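Local atomic coordinates of putative type VI secretion protein (Escherichia coli, PDB entry 6SK0), a protein that forms the trimeric spike at the tip of the type VI secretion system and probably punctures target membranes and carries a phospholipase effector. Residues 504-516 and 526-538. Residues are numbered along the deposited sequence; the frame is centred on the assembly and turned at random.
Sequences LRMEDKRGEEHIK and QLNLGHNVDASRE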
loop_
_atom_site.group_PDB
_atom_site.type_symbol
_atom_site.label_atom_id
_atom_site.label_comp_id
_atom_site.label_asym_id
_atom_site.label_seq_id
_atom_site.Cartn_x
_atom_site.Cartn_y
_atom_site.Cartn_z
ATOM N N LEU A 504 -26.600 9.187 31.482
ATOM C CA LEU A 504 -25.352 9.927 31.557
ATOM C C LEU A 504 -24.848 9.716 32.977
ATOM O O LEU A 504 -25.383 10.291 33.928
ATOM C CB LEU A 504 -25.545 11.399 31.227
ATOM C CG LEU A 504 -24.373 12.300 31.604
ATOM C CD1 LEU A 504 -23.101 11.843 30.926
ATOM C CD2 LEU A 504 -24.676 13.735 31.257
ATOM N N ARG A 505 -23.846 8.867 33.124
ATOM C CA ARG A 505 -23.294 8.525 34.423
ATOM C C ARG A 505 -21.939 9.188 34.588
ATOM O O ARG A 505 -21.093 9.116 33.693
ATOM C CB ARG A 505 -23.170 7.011 34.582
ATOM C CG ARG A 505 -22.721 6.579 35.955
ATOM C CD ARG A 505 -22.763 5.073 36.098
ATOM N NE ARG A 505 -21.601 4.435 35.494
ATOM C CZ ARG A 505 -21.628 3.250 34.899
ATOM N NH1 ARG A 505 -20.523 2.742 34.379
ATOM N NH2 ARG A 505 -22.763 2.573 34.826
ATOM N N MET A 506 -21.744 9.839 35.728
ATOM C CA MET A 506 -20.468 10.434 36.094
ATOM C C MET A 506 -19.990 9.774 37.375
ATOM O O MET A 506 -20.643 9.885 38.415
ATOM C CB MET A 506 -20.594 11.945 36.266
ATOM C CG MET A 506 -20.881 12.674 34.977
ATOM S SD MET A 506 -20.764 14.460 35.119
ATOM C CE MET A 506 -21.009 14.957 33.420
ATOM N N GLU A 507 -18.869 9.075 37.292
ATOM C CA GLU A 507 -18.277 8.400 38.434
ATOM C C GLU A 507 -17.229 9.313 39.054
ATOM O O GLU A 507 -16.270 9.701 38.386
ATOM C CB GLU A 507 -17.663 7.070 38.013
ATOM C CG GLU A 507 -16.764 6.446 39.047
ATOM C CD GLU A 507 -17.517 6.023 40.288
ATOM O OE1 GLU A 507 -18.163 4.957 40.267
ATOM O OE2 GLU A 507 -17.462 6.754 41.291
ATOM N N ASP A 508 -17.407 9.638 40.328
ATOM C CA ASP A 508 -16.563 10.602 41.016
ATOM C C ASP A 508 -15.425 9.982 41.803
ATOM O O ASP A 508 -14.597 10.725 42.334
ATOM C CB ASP A 508 -17.398 11.445 41.971
ATOM C CG ASP A 508 -18.178 12.501 41.269
ATOM O OD1 ASP A 508 -18.053 13.666 41.690
ATOM O OD2 ASP A 508 -18.888 12.180 40.293
ATOM N N LYS A 509 -15.364 8.662 41.910
ATOM C CA LYS A 509 -14.345 8.043 42.743
ATOM C C LYS A 509 -12.964 8.477 42.281
ATOM O O LYS A 509 -12.589 8.258 41.126
ATOM C CB LYS A 509 -14.478 6.526 42.708
ATOM C CG LYS A 509 -13.459 5.820 43.567
ATOM C CD LYS A 509 -13.233 4.406 43.112
ATOM C CE LYS A 509 -13.066 3.493 44.300
ATOM N NZ LYS A 509 -12.782 2.108 43.867
ATOM N N ARG A 510 -12.229 9.129 43.178
ATOM C CA ARG A 510 -10.969 9.761 42.816
ATOM C C ARG A 510 -9.988 8.740 42.268
ATOM O O ARG A 510 -9.860 7.633 42.795
ATOM C CB ARG A 510 -10.371 10.475 44.024
ATOM C CG ARG A 510 -11.279 11.522 44.627
ATOM C CD ARG A 510 -11.868 12.425 43.566
ATOM N NE ARG A 510 -12.426 13.639 44.149
ATOM C CZ ARG A 510 -13.668 13.752 44.608
ATOM N NH1 ARG A 510 -14.071 14.901 45.126
ATOM N NH2 ARG A 510 -14.504 12.726 44.548
ATOM N N GLY A 511 -9.303 9.116 41.196
ATOM C CA GLY A 511 -8.409 8.214 40.518
ATOM C C GLY A 511 -9.083 7.187 39.643
ATOM O O GLY A 511 -8.387 6.467 38.924
ATOM N N GLU A 512 -10.408 7.073 39.698
ATOM C CA GLU A 512 -11.151 6.176 38.821
ATOM C C GLU A 512 -12.382 6.862 38.254
ATOM O O GLU A 512 -13.436 6.240 38.116
ATOM C CB GLU A 512 -11.555 4.894 39.544
ATOM C CG GLU A 512 -10.394 4.142 40.146
ATOM C CD GLU A 512 -10.817 2.867 40.828
ATOM O OE1 GLU A 512 -9.935 2.148 41.338
ATOM O OE2 GLU A 512 -12.029 2.577 40.853
ATOM N N GLU A 513 -12.263 8.138 37.925
ATOM C CA GLU A 513 -13.391 8.888 37.403
ATOM C C GLU A 513 -13.744 8.410 36.005
ATOM O O GLU A 513 -12.875 8.024 35.223
ATOM C CB GLU A 513 -13.069 10.379 37.382
ATOM C CG GLU A 513 -12.489 10.910 38.678
ATOM C CD GLU A 513 -10.979 10.749 38.763
ATOM O OE1 GLU A 513 -10.407 9.992 37.955
ATOM O OE2 GLU A 513 -10.364 11.374 39.642
ATOM N N HIS A 514 -15.032 8.421 35.693
ATOM C CA HIS A 514 -15.438 8.135 34.333
ATOM C C HIS A 514 -16.769 8.799 34.048
ATOM O O HIS A 514 -17.527 9.150 34.953
ATOM C CB HIS A 514 -15.505 6.627 34.047
ATOM C CG HIS A 514 -16.606 5.906 34.756
ATOM N ND1 HIS A 514 -17.939 6.129 34.493
ATOM C CD2 HIS A 514 -16.567 4.931 35.691
ATOM C CE1 HIS A 514 -18.672 5.340 35.254
ATOM N NE2 HIS A 514 -17.865 4.600 35.987
ATOM N N ILE A 515 -17.026 8.976 32.765
ATOM C CA ILE A 515 -18.298 9.450 32.259
ATOM C C ILE A 515 -18.805 8.409 31.283
ATOM O O ILE A 515 -18.061 7.965 30.402
ATOM C CB ILE A 515 -18.169 10.824 31.582
ATOM C CG1 ILE A 515 -17.726 11.870 32.603
ATOM C CG2 ILE A 515 -19.470 11.215 30.916
ATOM C CD1 ILE A 515 -17.426 13.194 32.010
ATOM N N LYS A 516 -20.051 8.001 31.451
ATOM C CA LYS A 516 -20.681 7.048 30.555
ATOM C C LYS A 516 -21.936 7.680 29.982
ATOM O O LYS A 516 -22.828 8.093 30.727
ATOM C CB LYS A 516 -21.005 5.743 31.276
ATOM C CG LYS A 516 -21.702 4.739 30.405
ATOM C CD LYS A 516 -22.120 3.528 31.199
ATOM C CE LYS A 516 -21.559 2.268 30.596
ATOM N NZ LYS A 516 -22.241 1.062 31.128
ATOM N N GLN A 526 -22.559 3.474 23.201
ATOM C CA GLN A 526 -22.029 4.194 24.343
ATOM C C GLN A 526 -20.845 5.052 23.947
ATOM O O GLN A 526 -20.105 4.746 23.011
ATOM C CB GLN A 526 -21.574 3.252 25.461
ATOM C CG GLN A 526 -22.546 2.177 25.822
ATOM C CD GLN A 526 -22.047 1.315 26.947
ATOM O OE1 GLN A 526 -20.860 1.035 27.044
ATOM N NE2 GLN A 526 -22.953 0.887 27.806
ATOM N N LEU A 527 -20.674 6.126 24.698
ATOM C CA LEU A 527 -19.417 6.846 24.788
ATOM C C LEU A 527 -18.938 6.704 26.223
ATOM O O LEU A 527 -19.612 7.149 27.155
ATOM C CB LEU A 527 -19.575 8.306 24.393
ATOM C CG LEU A 527 -18.304 9.124 24.596
ATOM C CD1 LEU A 527 -17.281 8.794 23.532
ATOM C CD2 LEU A 527 -18.619 10.590 24.605
ATOM N N ASN A 528 -17.794 6.063 26.400
ATOM C CA ASN A 528 -17.204 5.837 27.710
ATOM C C ASN A 528 -15.906 6.621 27.796
ATOM O O ASN A 528 -14.991 6.401 26.998
ATOM C CB ASN A 528 -16.966 4.349 27.950
ATOM C CG ASN A 528 -18.231 3.538 27.827
ATOM O OD1 ASN A 528 -19.231 3.838 28.463
ATOM N ND2 ASN A 528 -18.199 2.514 26.995
ATOM N N LEU A 529 -15.831 7.537 28.749
ATOM C CA LEU A 529 -14.664 8.381 28.934
ATOM C C LEU A 529 -14.011 8.078 30.270
ATOM O O LEU A 529 -14.684 8.058 31.301
ATOM C CB LEU A 529 -15.038 9.859 28.862
ATOM C CG LEU A 529 -15.798 10.332 27.628
ATOM C CD1 LEU A 529 -16.043 11.822 27.717
ATOM C CD2 LEU A 529 -15.042 9.980 26.356
ATOM N N GLY A 530 -12.710 7.844 30.246
ATOM C CA GLY A 530 -11.936 7.756 31.471
ATOM C C GLY A 530 -11.761 6.330 31.940
ATOM O O GLY A 530 -11.328 5.473 31.183
ATOM N N HIS A 531 -12.079 6.091 33.209
ATOM C CA HIS A 531 -11.866 4.802 33.861
ATOM C C HIS A 531 -13.104 3.943 33.629
ATOM O O HIS A 531 -13.999 3.836 34.464
ATOM C CB HIS A 531 -11.570 5.008 35.341
ATOM C CG HIS A 531 -11.301 3.745 36.094
ATOM N ND1 HIS A 531 -10.034 3.234 36.264
ATOM C CD2 HIS A 531 -12.135 2.900 36.739
ATOM C CE1 HIS A 531 -10.101 2.124 36.973
ATOM N NE2 HIS A 531 -11.366 1.898 37.272
ATOM N N ASN A 532 -13.146 3.321 32.462
ATOM C CA ASN A 532 -14.348 2.644 32.005
ATOM C C ASN A 532 -14.459 1.263 32.636
ATOM O O ASN A 532 -13.529 0.458 32.569
ATOM C CB ASN A 532 -14.343 2.560 30.482
ATOM C CG ASN A 532 -14.012 3.891 29.839
ATOM O OD1 ASN A 532 -14.583 4.913 30.193
ATOM N ND2 ASN A 532 -13.077 3.885 28.903
ATOM N N VAL A 533 -15.598 0.996 33.258
ATOM C CA VAL A 533 -15.805 -0.225 34.018
ATOM C C VAL A 533 -16.962 -1.000 33.411
ATOM O O VAL A 533 -17.790 -0.461 32.676
ATOM C CB VAL A 533 -16.067 0.058 35.509
ATOM C CG1 VAL A 533 -14.853 0.694 36.139
ATOM C CG2 VAL A 533 -17.283 0.944 35.671
ATOM N N ASP A 534 -17.012 -2.285 33.732
ATOM C CA ASP A 534 -18.107 -3.128 33.287
ATOM C C ASP A 534 -19.240 -3.065 34.309
ATOM O O ASP A 534 -19.223 -2.258 35.239
ATOM C CB ASP A 534 -17.627 -4.557 33.048
ATOM C CG ASP A 534 -16.869 -5.132 34.225
ATOM O OD1 ASP A 534 -17.086 -4.693 35.371
ATOM O OD2 ASP A 534 -16.043 -6.038 34.002
ATOM N N ALA A 535 -20.239 -3.931 34.141
ATOM C CA ALA A 535 -21.389 -3.926 35.039
ATOM C C ALA A 535 -20.982 -4.258 36.467
ATOM O O ALA A 535 -21.553 -3.724 37.422
ATOM C CB ALA A 535 -22.444 -4.906 34.537
ATOM N N SER A 536 -19.993 -5.133 36.636
ATOM C CA SER A 536 -19.477 -5.447 37.961
ATOM C C SER A 536 -18.429 -4.453 38.433
ATOM O O SER A 536 -17.692 -4.757 39.373
ATOM C CB SER A 536 -18.896 -6.860 37.981
ATOM O OG SER A 536 -17.495 -6.838 37.785
ATOM N N ARG A 537 -18.335 -3.292 37.787
ATOM C CA ARG A 537 -17.467 -2.188 38.181
ATOM C C ARG A 537 -15.991 -2.536 38.086
ATOM O O ARG A 537 -15.158 -1.863 38.693
ATOM C CB ARG A 537 -17.796 -1.694 39.592
ATOM C CG ARG A 537 -19.244 -1.297 39.759
ATOM C CD ARG A 537 -19.413 -0.242 40.828
ATOM N NE ARG A 537 -20.801 0.194 40.937
ATOM C CZ ARG A 537 -21.191 1.273 41.604
ATOM N NH1 ARG A 537 -20.296 2.029 42.221
ATOM N NH2 ARG A 537 -22.475 1.596 41.652
ATOM N N GLU A 538 -15.637 -3.567 37.333
ATOM C CA GLU A 538 -14.240 -3.874 37.090
ATOM C C GLU A 538 -13.767 -3.119 35.857
ATOM O O GLU A 538 -14.508 -2.979 34.880
ATOM C CB GLU A 538 -14.035 -5.375 36.906
ATOM C CG GLU A 538 -14.249 -6.179 38.171
ATOM C CD GLU A 538 -13.650 -5.516 39.397
ATOM O OE1 GLU A 538 -12.409 -5.530 39.533
ATOM O OE2 GLU A 538 -14.418 -4.982 40.226
#
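Glu512 lies along the His531 ring just past the paired residues of the antiparallel hairpin 514-519/525-529, part of a beta meander in the trimeric VgrG spike. CB of Glu512 sits over one face of the imidazole, 3.6 Å from its centroid, a CH-pi contact. With chi2 and chi3 both near 180°, the chain stays extended beyond CG and runs beside the ring, its carboxylate stacked 12° from parallel on the same face; Lys509 NZ grips OE2 of that carboxylate in a salt bridge. Tyr521 of a second subunit meets the His531 ring edge-to-face, joining this corner to that neighbouring subunit.

The strands are stitched by Leu529 N to Ile515 O at 2.8 Å and by the return bond from Ile515 N to Leu529 O. Beyond Leu529 the chain turns a corner at Gly530 and His531, yet His531 N still reaches Glu513 O at 2.9 Å. Gly530 has positive phi, and a CB there would collide with Glu513 O.

On the face shared by Lys516 and Asn528 the two side chains run side by side: Lys516 CG lies 3.3 Å from Asn528 OD1, while Asn528 ND2 is held by Gln526 OE1 and Glu545. On the other face Ile515 and Leu529 pack as an apolar pair, and Ser518 of the second subunit packs on Ile515.

With CG of His514 between its backbone N and carbonyl carbon (chi1 69°), the ring's CD2 comes within 3.0 Å of His531 O. Glu507 CB covers one face over the ring's centre, and Arg505 NE lies at its edge in plane. Val533 crosses the histidine at about a right angle, its CG2 methyl 3.7 Å from His514 NE2 and 3.9 Å from Arg505 NH1.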